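Local coordinates for protein LYND (Lyngbya aestuarii, PDB 4V1T) that probably acts as a cyanobactin heterocyclase, a YcaO cyclodehydratase using ATP and magnesium to convert residues of a precursor peptide into azoline rings, at residues G36-Q41 / D69-R74; L99-P104 / G279-P284; A711-L716 / P735-F740; G545-V550 / M702-I707. One frame throughout, in Å; residues are numbered along the deposited sequence.

Interaction 1 (G36-Q41 / D69-R74); sequences GQLYCQ and DYVLER
Val-71 fits between Leu-38 and Tyr-39, and its two methyl groups make the tightly packed part of this contact. CG1 lies 3.7 Å from CE1 of Tyr-39, and it reaches the ring obliquely as the two side chains run past one another in opposite senses. The second methyl, CG2, faces Leu-38 and is 4.1 Å from its CB. Holding CG1 opposite the backbone N of Val-71 (chi1 168°) turns one branch to the aromatic ring and the other to the leucine. A short beta-branched residue suits this place, because its fork serves two neighbours without extending far from its helix. The axes of the short helical segments 37-41 and 69-74 pass 10.9 Å apart at nearly a right angle (-89°), which confines the contact to a few side chains.

The looser side begins at the end of the tyrosine ring. Here OH of Tyr-39 is 3.8 Å from CD of Arg-74 and lies at the edge of the guanidinium group, near its plane, while the ring and guanidinium planes are inclined by 42°. This is contact between side chains without a bond: the tyrosine hydroxyl and NE of Arg-74 find their polar partners in acidic side chains of another protein chain.

Both segments belong to the winged helix-turn-helix domain, where helices 37-42 and 65-78 meet. The chemistry is thus divided: apolar burial joins the two helices, while the tyrosine hydroxyl and the arginine turn to the other protein, consistent with the leader-peptide binding known for winged-helix domains of such enzymes.

Interaction 2 (L99-P104 / G279-P284); sequences LGIAPP and GTVFFP
Phe-283 receives the side chains of Leu-99 and Ile-101, each crossing it at about a right angle. CD2 of Leu-99 packs against the root of the aromatic side chain, 3.7 Å from CB of Phe-283. The carbonyl of the same leucine is near the ring as well, with its O 3.7 Å from CD2 of Phe-283 in an oblique approach. Farther along the ring, CD1 of Ile-101 comes in at the edge, near the ring plane, and stops 4.0 Å from CE2 of Phe-283. That same methyl also touches Val-281, 4.3 Å from its CG2, so the isoleucine tip joins two residues of the 279-284 loop.

The torsions place these groups. The phenylalanine CG sits between its own backbone N and carbonyl carbon (chi1 64°), which carries the ring over to the other segment. Leu-99 and Ile-101 are separated by Gly-100, whose positive phi of 83° closes a Schellman motif at the end of helix 90-98; glycine adopts this conformation readily, and the turn lets residues on either side of it reach one ring. Next outward, Lys-270 NZ is hydrogen-bonded to the carbonyl O of Phe-283.

The contact joins the loop after helix 90-98 to the loop between helix 250-275 and strand 289-294. Helix 250-275 flanks it through Lys-266 and Lys-270, strand 81-83 lies against the prolines that open helix 103-109, and Ser-296 of the second subunit packs on Leu-99.

Interaction 3 (A711-L716 / P735-F740); sequences AGLETL and PGMRHF
Leu-713 and Met-737 cross at about a right angle, with CD1 of the leucine set 3.8 Å from CG of the methionine. The other leucine branch turns to the backbone: its CD2 is 3.6 Å from the carbonyl O of Pro-735. Because CG of Leu-713 lies opposite the carbonyl carbon (chi1 -61°), the forked end projects toward residues 735-737 and meets them at two points. Gly-736, which has no side chain, allows the backbone to pass close beside this fork.

Pro-735 meets Glu-714 through its CD, which is 3.2 Å from the carbonyl O of Glu-714, a close approach of a polarised CH group to an oxygen. The carboxylate of Glu-714 has a different role, since OE2 is hydrogen-bonded to Ser-498.

Flexible, unbranched Met-737 suits a position where one side chain must also reach Val-550 of helix 538-561. Leu-713 similarly touches Ala-708 of helix 697-710, and Gly-712 just before it ends that helix in a Schellman motif.

No hydrogen bond links the two segments; beside the paired strands 716-719 and 728-733, they are joined by apolar burial and by carbon atoms set close to carbonyl oxygens.

Interaction 4 (G545-V550 / M702-I707); sequences GFMELV and MTCVNI. With MG (magnesium ion), chain O.
The aromatic contact comes first: CB of Cys-704 lies over one face of the Phe-546 ring, 3.7 Å from its centroid and only 15° off the ring normal, a CH-pi interaction displaced toward the rim. The sulfur adds an oblique sulfur-aromatic contact, with SG of Cys-704 4.5 Å from the centroid of the Phe-546 ring. The backbone of the cysteine takes part too, its O lying 3.3 Å from CZ of Phe-546. With CG opposite the backbone N (chi1 -168°), the phenylalanine ring extends from its helix to meet Cys-704; the small cysteine side chain lets the flat ring come close to the opposing helix.

Apolar contact completes the join. Met-547 bends at chi2 (-57°), bringing its terminal methyl CE to 3.3 Å from SG of Cys-704, a tight approach of two soft, polarisable groups. Cys-704 thus meets the ring through CB and, from a different side, the methionine methyl through SG.

Metal coordination belongs to another side of helix 538-561. OE2 of Glu-548 binds the magnesium ion at 2.1 Å, and three waters and two atoms from elsewhere complete six ligands. The extended glutamate chain carries its carboxylate to the ion, while its other oxygen, OE1, is hydrogen-bonded by the backbone N of Gly-531, which helps fix the rotation of the group. Glu-548 also touches the bound ADP.

One helix therefore presents two chemistries: a carboxylate oxygen ligand for the nucleotide-magnesium site, and a buried aromatic and sulfur surface joining it to helix 697-710 without any hydrogen bond between the two segments.

Overall arrangement
Along the chain the order is interaction 1, interaction 2, interaction 4, interaction 3. Interactions 1 and 2 lie on one side of the chain's centre, their own centres 24 Å apart and their nearest atoms about 13 Å apart. Interactions 3 and 4 are on the opposite side, within the YcaO domain and with centres 9 Å apart. These two touch, Thr-715 packing on Phe-546 and Val-705, so helices 538-561 and 697-710 and the two loops form one packed unit beside the nucleotide site. The centres of interactions 1 and 4 are 72 Å apart, which suggests that partner binding and ATP use occupy distant parts of the chain.

Interaction 1 (G36-Q41 / D69-R74)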
loop_
_atom_site.group_PDB
_atom_site.type_symbol
_atom_site.label_atom_id
_atom_site.label_comp_id
_atom_site.label_asym_id
_atom_site.label_seq_id
_atom_site.Cartn_x
_atom_site.Cartn_y
_atom_site.Cartn_z
ATOM N N GLY B 36 -20.719 -24.990 26.526
ATOM C CA GLY B 36 -21.832 -25.309 27.406
ATOM C C GLY B 36 -22.504 -26.625 27.069
ATOM O O GLY B 36 -22.837 -26.881 25.905
ATOM N N GLN B 37 -22.675 -27.463 28.092
ATOM C CA GLN B 37 -23.511 -28.652 28.020
ATOM C C GLN B 37 -24.807 -28.376 27.283
ATOM O O GLN B 37 -25.167 -29.099 26.357
ATOM C CB GLN B 37 -23.867 -29.127 29.431
ATOM C CG GLN B 37 -23.027 -30.265 29.957
ATOM C CD GLN B 37 -23.383 -30.610 31.383
ATOM O OE1 GLN B 37 -22.730 -30.160 32.317
ATOM N NE2 GLN B 37 -24.430 -31.404 31.558
ATOM N N LEU B 38 -25.511 -27.333 27.723
ATOM C CA LEU B 38 -26.822 -26.983 27.164
ATOM C C LEU B 38 -26.758 -26.575 25.694
ATOM O O LEU B 38 -27.697 -26.814 24.940
ATOM C CB LEU B 38 -27.460 -25.857 27.973
ATOM C CG LEU B 38 -27.910 -26.269 29.375
ATOM C CD1 LEU B 38 -28.245 -25.040 30.201
ATOM C CD2 LEU B 38 -29.105 -27.216 29.304
ATOM N N TYR B 39 -25.659 -25.956 25.293
ATOM C CA TYR B 39 -25.498 -25.584 23.895
ATOM C C TYR B 39 -25.429 -26.838 23.030
ATOM O O TYR B 39 -26.135 -26.949 22.040
ATOM C CB TYR B 39 -24.256 -24.712 23.690
ATOM C CG TYR B 39 -24.423 -23.260 24.091
ATOM C CD1 TYR B 39 -25.597 -22.574 23.839
ATOM C CD2 TYR B 39 -23.394 -22.572 24.713
ATOM C CE1 TYR B 39 -25.747 -21.249 24.211
ATOM C CE2 TYR B 39 -23.532 -21.245 25.077
ATOM C CZ TYR B 39 -24.711 -20.592 24.825
ATOM O OH TYR B 39 -24.854 -19.273 25.194
ATOM N N CYS B 40 -24.583 -27.791 23.405
ATOM C CA CYS B 40 -24.482 -29.040 22.650
ATOM C C CYS B 40 -25.854 -29.686 22.529
ATOM O O CYS B 40 -26.203 -30.279 21.505
ATOM C CB CYS B 40 -23.523 -29.998 23.340
ATOM S SG CYS B 40 -21.872 -29.315 23.592
ATOM N N GLN B 41 -26.631 -29.546 23.591
ATOM C CA GLN B 41 -27.936 -30.171 23.688
ATOM C C GLN B 41 -28.996 -29.505 22.806
ATOM O O GLN B 41 -29.834 -30.180 22.199
ATOM C CB GLN B 41 -28.377 -30.133 25.148
ATOM C CG GLN B 41 -29.380 -31.182 25.528
ATOM C CD GLN B 41 -29.123 -31.727 26.916
ATOM O OE1 GLN B 41 -28.626 -31.021 27.798
ATOM N NE2 GLN B 41 -29.454 -32.995 27.116
ATOM N N ASP B 69 -35.271 -21.084 27.597
ATOM C CA ASP B 69 -35.469 -19.643 27.447
ATOM C C ASP B 69 -34.183 -18.854 27.700
ATOM O O ASP B 69 -33.785 -18.031 26.885
ATOM C CB ASP B 69 -36.573 -19.157 28.391
ATOM C CG ASP B 69 -37.945 -19.672 27.997
ATOM O OD1 ASP B 69 -38.109 -20.132 26.842
ATOM O OD2 ASP B 69 -38.864 -19.601 28.840
ATOM N N TYR B 70 -33.536 -19.117 28.826
ATOM C CA TYR B 70 -32.303 -18.422 29.173
ATOM C C TYR B 70 -31.213 -18.627 28.119
ATOM O O TYR B 70 -30.453 -17.709 27.818
ATOM C CB TYR B 70 -31.796 -18.913 30.520
ATOM C CG TYR B 70 -30.528 -18.233 30.985
ATOM C CD1 TYR B 70 -30.552 -16.932 31.480
ATOM C CD2 TYR B 70 -29.305 -18.894 30.935
ATOM C CE1 TYR B 70 -29.391 -16.312 31.911
ATOM C CE2 TYR B 70 -28.143 -18.285 31.371
ATOM C CZ TYR B 70 -28.190 -16.999 31.858
ATOM O OH TYR B 70 -27.023 -16.410 32.282
ATOM N N VAL B 71 -31.126 -19.835 27.573
ATOM C CA VAL B 71 -30.128 -20.130 26.547
ATOM C C VAL B 71 -30.380 -19.302 25.286
ATOM O O VAL B 71 -29.458 -18.717 24.725
ATOM C CB VAL B 71 -30.118 -21.633 26.190
ATOM C CG1 VAL B 71 -29.304 -21.900 24.930
ATOM C CG2 VAL B 71 -29.551 -22.441 27.341
ATOM N N LEU B 72 -31.632 -19.258 24.845
ATOM C CA LEU B 72 -31.981 -18.524 23.633
ATOM C C LEU B 72 -31.801 -17.026 23.820
ATOM O O LEU B 72 -31.408 -16.339 22.879
ATOM C CB LEU B 72 -33.416 -18.831 23.205
ATOM C CG LEU B 72 -33.713 -20.311 22.923
ATOM C CD1 LEU B 72 -35.152 -20.492 22.474
ATOM C CD2 LEU B 72 -32.750 -20.911 21.905
ATOM N N GLU B 73 -32.058 -16.523 25.025
ATOM C CA GLU B 73 -31.896 -15.098 25.271
ATOM C C GLU B 73 -30.466 -14.724 25.109
ATOM O O GLU B 73 -30.139 -13.697 24.564
ATOM C CB GLU B 73 -32.344 -14.698 26.668
ATOM C CG GLU B 73 -33.772 -15.093 26.965
ATOM C CD GLU B 73 -34.628 -13.977 27.530
ATOM O OE1 GLU B 73 -34.185 -12.811 27.516
ATOM O OE2 GLU B 73 -35.756 -14.269 27.984
ATOM N N ARG B 74 -29.607 -15.571 25.619
ATOM C CA ARG B 74 -28.199 -15.322 25.530
ATOM C C ARG B 74 -27.738 -15.328 24.085
ATOM O O ARG B 74 -26.984 -14.470 23.676
ATOM C CB ARG B 74 -27.441 -16.389 26.294
ATOM C CG ARG B 74 -26.557 -15.851 27.378
ATOM C CD ARG B 74 -25.836 -16.974 28.067
ATOM N NE ARG B 74 -24.424 -16.729 28.018
ATOM C CZ ARG B 74 -23.806 -15.881 28.804
ATOM N NH1 ARG B 74 -24.481 -15.202 29.702
ATOM N NH2 ARG B 74 -22.510 -15.714 28.689
#

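Interaction 2 (L99-P104 / G279-P284)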
loop_
_atom_site.group_PDB
_atom_site.type_symbol
_atom_site.label_atom_id
_atom_site.label_comp_id
_atom_site.label_asym_id
_atom_site.label_seq_id
_atom_site.Cartn_x
_atom_site.Cartn_y
_atom_site.Cartn_z
ATOM N N LEU B 99 -24.139 -10.881 6.523
ATOM C CA LEU B 99 -23.991 -9.429 6.544
ATOM C C LEU B 99 -24.582 -8.828 7.819
ATOM O O LEU B 99 -24.623 -7.619 7.977
ATOM C CB LEU B 99 -24.659 -8.821 5.311
ATOM C CG LEU B 99 -23.903 -9.056 4.001
ATOM C CD1 LEU B 99 -24.778 -8.695 2.809
ATOM C CD2 LEU B 99 -22.611 -8.258 3.985
ATOM N N GLY B 100 -25.047 -9.691 8.713
ATOM C CA GLY B 100 -25.597 -9.264 9.988
ATOM C C GLY B 100 -27.056 -8.848 9.902
ATOM O O GLY B 100 -27.532 -8.122 10.761
ATOM N N ILE B 101 -27.759 -9.310 8.867
ATOM C CA ILE B 101 -29.164 -8.968 8.661
ATOM C C ILE B 101 -30.072 -10.157 8.954
ATOM O O ILE B 101 -29.840 -11.261 8.454
ATOM C CB ILE B 101 -29.431 -8.525 7.217
ATOM C CG1 ILE B 101 -28.473 -7.399 6.792
ATOM C CG2 ILE B 101 -30.878 -8.089 7.074
ATOM C CD1 ILE B 101 -28.596 -6.126 7.616
ATOM N N ALA B 102 -31.068 -9.956 9.815
ATOM C CA ALA B 102 -32.036 -11.015 10.118
ATOM C C ALA B 102 -32.785 -11.383 8.845
ATOM O O ALA B 102 -33.296 -10.501 8.160
ATOM C CB ALA B 102 -33.008 -10.561 11.195
ATOM N N PRO B 103 -32.848 -12.679 8.506
ATOM C CA PRO B 103 -33.455 -13.047 7.229
ATOM C C PRO B 103 -34.892 -12.545 7.007
ATOM O O PRO B 103 -35.223 -12.216 5.879
ATOM C CB PRO B 103 -33.392 -14.579 7.231
ATOM C CG PRO B 103 -33.002 -14.978 8.594
ATOM C CD PRO B 103 -32.266 -13.842 9.187
ATOM N N PRO B 104 -35.739 -12.500 8.052
ATOM C CA PRO B 104 -37.063 -11.929 7.783
ATOM C C PRO B 104 -37.021 -10.438 7.438
ATOM O O PRO B 104 -37.866 -9.960 6.691
ATOM C CB PRO B 104 -37.824 -12.162 9.093
ATOM C CG PRO B 104 -36.783 -12.355 10.114
ATOM C CD PRO B 104 -35.655 -13.038 9.420
ATOM N N GLY B 279 -27.992 3.732 11.265
ATOM C CA GLY B 279 -26.630 3.439 11.703
ATOM C C GLY B 279 -26.400 2.076 12.332
ATOM O O GLY B 279 -25.340 1.834 12.910
ATOM N N THR B 280 -27.376 1.181 12.226
ATOM C CA THR B 280 -27.230 -0.166 12.767
ATOM C C THR B 280 -26.639 -1.130 11.731
ATOM O O THR B 280 -26.275 -2.253 12.059
ATOM C CB THR B 280 -28.578 -0.714 13.269
ATOM O OG1 THR B 280 -29.534 -0.685 12.209
ATOM C CG2 THR B 280 -29.106 0.126 14.418
ATOM N N VAL B 281 -26.548 -0.685 10.480
ATOM C CA VAL B 281 -25.991 -1.501 9.401
ATOM C C VAL B 281 -24.583 -1.014 9.067
ATOM O O VAL B 281 -24.348 0.185 8.972
ATOM C CB VAL B 281 -26.870 -1.445 8.144
ATOM C CG1 VAL B 281 -26.883 -0.040 7.581
ATOM C CG2 VAL B 281 -26.370 -2.431 7.090
ATOM N N PHE B 282 -23.658 -1.950 8.885
ATOM C CA PHE B 282 -22.245 -1.617 8.758
ATOM C C PHE B 282 -21.683 -1.842 7.362
ATOM O O PHE B 282 -20.882 -1.041 6.875
ATOM C CB PHE B 282 -21.433 -2.439 9.758
ATOM C CG PHE B 282 -21.754 -2.132 11.195
ATOM C CD1 PHE B 282 -21.180 -1.038 11.830
ATOM C CD2 PHE B 282 -22.642 -2.926 11.907
ATOM C CE1 PHE B 282 -21.477 -0.749 13.154
ATOM C CE2 PHE B 282 -22.944 -2.642 13.231
ATOM C CZ PHE B 282 -22.361 -1.551 13.856
ATOM N N PHE B 283 -22.102 -2.927 6.719
ATOM C CA PHE B 283 -21.407 -3.423 5.548
ATOM C C PHE B 283 -21.363 -2.380 4.422
ATOM O O PHE B 283 -22.303 -1.602 4.254
ATOM C CB PHE B 283 -22.050 -4.733 5.060
ATOM C CG PHE B 283 -23.480 -4.592 4.581
ATOM C CD1 PHE B 283 -23.765 -4.170 3.290
ATOM C CD2 PHE B 283 -24.535 -4.924 5.409
ATOM C CE1 PHE B 283 -25.068 -4.059 2.846
ATOM C CE2 PHE B 283 -25.845 -4.814 4.974
ATOM C CZ PHE B 283 -26.115 -4.374 3.692
ATOM N N PRO B 284 -20.271 -2.374 3.648
ATOM C CA PRO B 284 -20.131 -1.362 2.597
ATOM C C PRO B 284 -21.098 -1.545 1.433
ATOM O O PRO B 284 -21.421 -2.667 1.060
ATOM C CB PRO B 284 -18.677 -1.537 2.136
ATOM C CG PRO B 284 -18.352 -2.944 2.456
ATOM C CD PRO B 284 -19.104 -3.273 3.712
#

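Interaction 3 (A711-L716 / P735-F740)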
loop_
_atom_site.group_PDB
_atom_site.type_symbol
_atom_site.label_atom_id
_atom_site.label_comp_id
_atom_site.label_asym_id
_atom_site.label_seq_id
_atom_site.Cartn_x
_atom_site.Cartn_y
_atom_site.Cartn_z
ATOM N N ALA B 711 13.938 44.404 3.103
ATOM C CA ALA B 711 14.490 44.594 1.770
ATOM C C ALA B 711 13.567 45.453 0.911
ATOM O O ALA B 711 13.824 45.637 -0.279
ATOM C CB ALA B 711 14.733 43.246 1.101
ATOM N N GLY B 712 12.494 45.964 1.515
ATOM C CA GLY B 712 11.528 46.798 0.808
ATOM C C GLY B 712 10.594 45.984 -0.063
ATOM O O GLY B 712 10.240 46.418 -1.153
ATOM N N LEU B 713 10.197 44.806 0.429
ATOM C CA LEU B 713 9.373 43.871 -0.337
ATOM C C LEU B 713 8.109 43.463 0.421
ATOM O O LEU B 713 8.158 43.124 1.605
ATOM C CB LEU B 713 10.184 42.621 -0.682
ATOM C CG LEU B 713 11.434 42.852 -1.540
ATOM C CD1 LEU B 713 12.257 41.577 -1.658
ATOM C CD2 LEU B 713 11.060 43.360 -2.918
ATOM N N GLU B 714 6.979 43.498 -0.280
ATOM C CA GLU B 714 5.692 43.081 0.278
ATOM C C GLU B 714 5.409 41.616 -0.069
ATOM O O GLU B 714 5.703 41.170 -1.169
ATOM C CB GLU B 714 4.577 43.985 -0.252
ATOM C CG GLU B 714 3.192 43.669 0.284
ATOM C CD GLU B 714 2.154 44.669 -0.188
ATOM O OE1 GLU B 714 2.329 45.235 -1.288
ATOM O OE2 GLU B 714 1.164 44.884 0.541
ATOM N N THR B 715 4.827 40.874 0.868
ATOM C CA THR B 715 4.515 39.460 0.646
ATOM C C THR B 715 3.007 39.206 0.683
ATOM O O THR B 715 2.360 39.424 1.706
ATOM C CB THR B 715 5.202 38.553 1.689
ATOM O OG1 THR B 715 4.361 38.408 2.832
ATOM C CG2 THR B 715 6.542 39.118 2.098
ATOM N N LEU B 716 2.454 38.764 -0.442
ATOM C CA LEU B 716 1.026 38.495 -0.557
ATOM C C LEU B 716 0.750 36.998 -0.542
ATOM O O LEU B 716 1.645 36.196 -0.794
ATOM C CB LEU B 716 0.470 39.091 -1.855
ATOM C CG LEU B 716 0.495 40.613 -2.002
ATOM C CD1 LEU B 716 0.047 41.020 -3.400
ATOM C CD2 LEU B 716 -0.356 41.297 -0.941
ATOM N N PRO B 735 6.208 40.791 -4.937
ATOM C CA PRO B 735 6.528 41.599 -6.121
ATOM C C PRO B 735 7.938 42.175 -6.090
ATOM O O PRO B 735 8.318 42.805 -5.112
ATOM C CB PRO B 735 5.488 42.718 -6.063
ATOM C CG PRO B 735 4.334 42.110 -5.341
ATOM C CD PRO B 735 4.953 41.231 -4.301
ATOM N N GLY B 736 8.696 41.940 -7.158
ATOM C CA GLY B 736 10.078 42.389 -7.257
ATOM C C GLY B 736 11.051 41.221 -7.277
ATOM O O GLY B 736 12.071 41.262 -7.956
ATOM N N MET B 737 10.735 40.164 -6.539
ATOM C CA MET B 737 11.607 38.993 -6.501
ATOM C C MET B 737 11.561 38.272 -7.831
ATOM O O MET B 737 10.517 38.182 -8.463
ATOM C CB MET B 737 11.224 38.063 -5.350
ATOM C CG MET B 737 11.559 38.669 -3.987
ATOM S SD MET B 737 11.280 37.565 -2.599
ATOM C CE MET B 737 12.661 36.449 -2.782
ATOM N N ARG B 738 12.712 37.760 -8.246
ATOM C CA ARG B 738 12.896 37.272 -9.603
ATOM C C ARG B 738 12.568 35.789 -9.782
ATOM O O ARG B 738 12.847 34.958 -8.908
ATOM C CB ARG B 738 14.338 37.530 -10.051
ATOM C CG ARG B 738 14.901 38.883 -9.637
ATOM C CD ARG B 738 14.067 40.030 -10.171
ATOM N NE ARG B 738 14.104 40.080 -11.626
ATOM C CZ ARG B 738 13.963 41.176 -12.356
ATOM N NH1 ARG B 738 13.778 42.349 -11.780
ATOM N NH2 ARG B 738 14.016 41.092 -13.673
ATOM N N HIS B 739 11.976 35.475 -10.931
ATOM C CA HIS B 739 11.835 34.107 -11.395
ATOM C C HIS B 739 13.142 33.751 -12.083
ATOM O O HIS B 739 13.826 34.644 -12.571
ATOM C CB HIS B 739 10.643 33.993 -12.354
ATOM C CG HIS B 739 10.070 32.612 -12.462
ATOM N ND1 HIS B 739 8.732 32.385 -12.691
ATOM C CD2 HIS B 739 10.645 31.391 -12.375
ATOM C CE1 HIS B 739 8.506 31.086 -12.745
ATOM N NE2 HIS B 739 9.650 30.460 -12.552
ATOM N N PHE B 740 13.511 32.473 -12.109
ATOM C CA PHE B 740 14.722 32.061 -12.820
ATOM C C PHE B 740 14.485 31.866 -14.317
ATOM O O PHE B 740 15.294 31.248 -15.010
ATOM C CB PHE B 740 15.329 30.790 -12.199
ATOM C CG PHE B 740 14.433 29.569 -12.230
ATOM C CD1 PHE B 740 14.034 28.997 -13.429
ATOM C CD2 PHE B 740 14.079 28.936 -11.054
ATOM C CE1 PHE B 740 13.249 27.857 -13.446
ATOM C CE2 PHE B 740 13.295 27.790 -11.069
ATOM C CZ PHE B 740 12.876 27.255 -12.261
#

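Interaction 4 (G545-V550 / M702-I707)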
loop_
_atom_site.group_PDB
_atom_site.type_symbol
_atom_site.label_atom_id
_atom_site.label_comp_id
_atom_site.label_asym_id
_atom_site.label_seq_id
_atom_site.Cartn_x
_atom_site.Cartn_y
_atom_site.Cartn_z
ATOM N N GLY B 545 6.132 28.142 0.138
ATOM C CA GLY B 545 5.945 29.005 -1.018
ATOM C C GLY B 545 6.935 30.150 -1.018
ATOM O O GLY B 545 7.548 30.454 -2.041
ATOM N N PHE B 546 7.094 30.772 0.144
ATOM C CA PHE B 546 8.049 31.869 0.320
ATOM C C PHE B 546 9.470 31.399 -0.007
ATOM O O PHE B 546 10.192 32.045 -0.758
ATOM C CB PHE B 546 7.993 32.416 1.761
ATOM C CG PHE B 546 8.725 33.715 1.941
ATOM C CD1 PHE B 546 10.089 33.732 2.165
ATOM C CD2 PHE B 546 8.049 34.920 1.858
ATOM C CE1 PHE B 546 10.766 34.928 2.305
ATOM C CE2 PHE B 546 8.718 36.119 2.004
ATOM C CZ PHE B 546 10.079 36.124 2.230
ATOM N N MET B 547 9.864 30.265 0.557
ATOM C CA MET B 547 11.197 29.729 0.330
ATOM C C MET B 547 11.415 29.421 -1.143
ATOM O O MET B 547 12.534 29.542 -1.653
ATOM C CB MET B 547 11.420 28.454 1.159
ATOM C CG MET B 547 11.589 28.718 2.639
ATOM S SD MET B 547 12.953 29.850 2.957
ATOM C CE MET B 547 12.375 30.605 4.462
ATOM N N GLU B 548 10.352 29.023 -1.835
ATOM C CA GLU B 548 10.463 28.810 -3.263
ATOM C C GLU B 548 10.836 30.133 -3.932
ATOM O O GLU B 548 11.755 30.177 -4.727
ATOM C CB GLU B 548 9.173 28.254 -3.854
ATOM C CG GLU B 548 9.319 27.845 -5.315
ATOM C CD GLU B 548 8.248 26.872 -5.741
ATOM O OE1 GLU B 548 7.136 27.317 -6.077
ATOM O OE2 GLU B 548 8.517 25.657 -5.720
ATOM N N LEU B 549 10.154 31.213 -3.573
ATOM C CA LEU B 549 10.451 32.524 -4.156
ATOM C C LEU B 549 11.922 32.952 -3.980
ATOM O O LEU B 549 12.540 33.431 -4.929
ATOM C CB LEU B 549 9.532 33.585 -3.557
ATOM C CG LEU B 549 8.030 33.463 -3.851
ATOM C CD1 LEU B 549 7.311 34.701 -3.346
ATOM C CD2 LEU B 549 7.738 33.274 -5.333
ATOM N N VAL B 550 12.481 32.775 -2.786
ATOM C CA VAL B 550 13.864 33.187 -2.538
ATOM C C VAL B 550 14.811 32.256 -3.279
ATOM O O VAL B 550 15.895 32.663 -3.701
ATOM C CB VAL B 550 14.237 33.201 -1.019
ATOM C CG1 VAL B 550 15.712 33.548 -0.817
ATOM C CG2 VAL B 550 13.362 34.190 -0.250
ATOM N N MET B 702 6.399 34.668 9.769
ATOM C CA MET B 702 6.404 36.058 10.186
ATOM C C MET B 702 7.845 36.568 10.249
ATOM O O MET B 702 8.095 37.767 10.152
ATOM C CB MET B 702 5.678 36.244 11.529
ATOM C CG MET B 702 4.161 36.018 11.466
ATOM S SD MET B 702 3.338 36.730 10.007
ATOM C CE MET B 702 3.455 38.489 10.354
ATOM N N THR B 703 8.790 35.649 10.387
ATOM C CA THR B 703 10.197 35.997 10.274
ATOM C C THR B 703 10.534 36.329 8.821
ATOM O O THR B 703 11.292 37.257 8.542
ATOM C CB THR B 703 11.100 34.848 10.749
ATOM O OG1 THR B 703 10.714 34.460 12.069
ATOM C CG2 THR B 703 12.568 35.276 10.753
ATOM N N CYS B 704 9.960 35.561 7.904
ATOM C CA CYS B 704 10.193 35.744 6.484
ATOM C C CYS B 704 9.532 37.006 5.941
ATOM O O CYS B 704 10.101 37.696 5.084
ATOM C CB CYS B 704 9.698 34.519 5.711
ATOM S SG CYS B 704 10.721 33.040 5.934
ATOM N N VAL B 705 8.331 37.305 6.420
ATOM C CA VAL B 705 7.618 38.486 5.958
ATOM C C VAL B 705 8.386 39.759 6.330
ATOM O O VAL B 705 8.416 40.730 5.567
ATOM C CB VAL B 705 6.185 38.547 6.526
ATOM C CG1 VAL B 705 6.217 38.762 8.012
ATOM C CG2 VAL B 705 5.399 39.674 5.891
ATOM N N ASN B 706 9.017 39.738 7.502
ATOM C CA ASN B 706 9.765 40.884 7.992
ATOM C C ASN B 706 11.134 41.031 7.331
ATOM O O ASN B 706 11.599 42.144 7.104
ATOM C CB ASN B 706 9.911 40.805 9.505
ATOM C CG ASN B 706 8.596 41.055 10.222
ATOM O OD1 ASN B 706 8.011 42.130 10.109
ATOM N ND2 ASN B 706 8.121 40.059 10.957
ATOM N N ILE B 707 11.772 39.908 7.018
ATOM C CA ILE B 707 13.027 39.929 6.269
ATOM C C ILE B 707 12.812 40.540 4.887
ATOM O O ILE B 707 13.639 41.305 4.399
ATOM C CB ILE B 707 13.622 38.510 6.123
ATOM C CG1 ILE B 707 14.228 38.069 7.449
ATOM C CG2 ILE B 707 14.703 38.468 5.043
ATOM C CD1 ILE B 707 14.632 36.601 7.489
HETATM MG MG MG O . 7.321 23.931 -6.099
HETATM O O HOH W 1 6.065 22.230 -6.190
HETATM O O HOH W 2 6.318 24.425 -4.299
HETATM O O HOH W 3 5.567 24.898 -6.762
#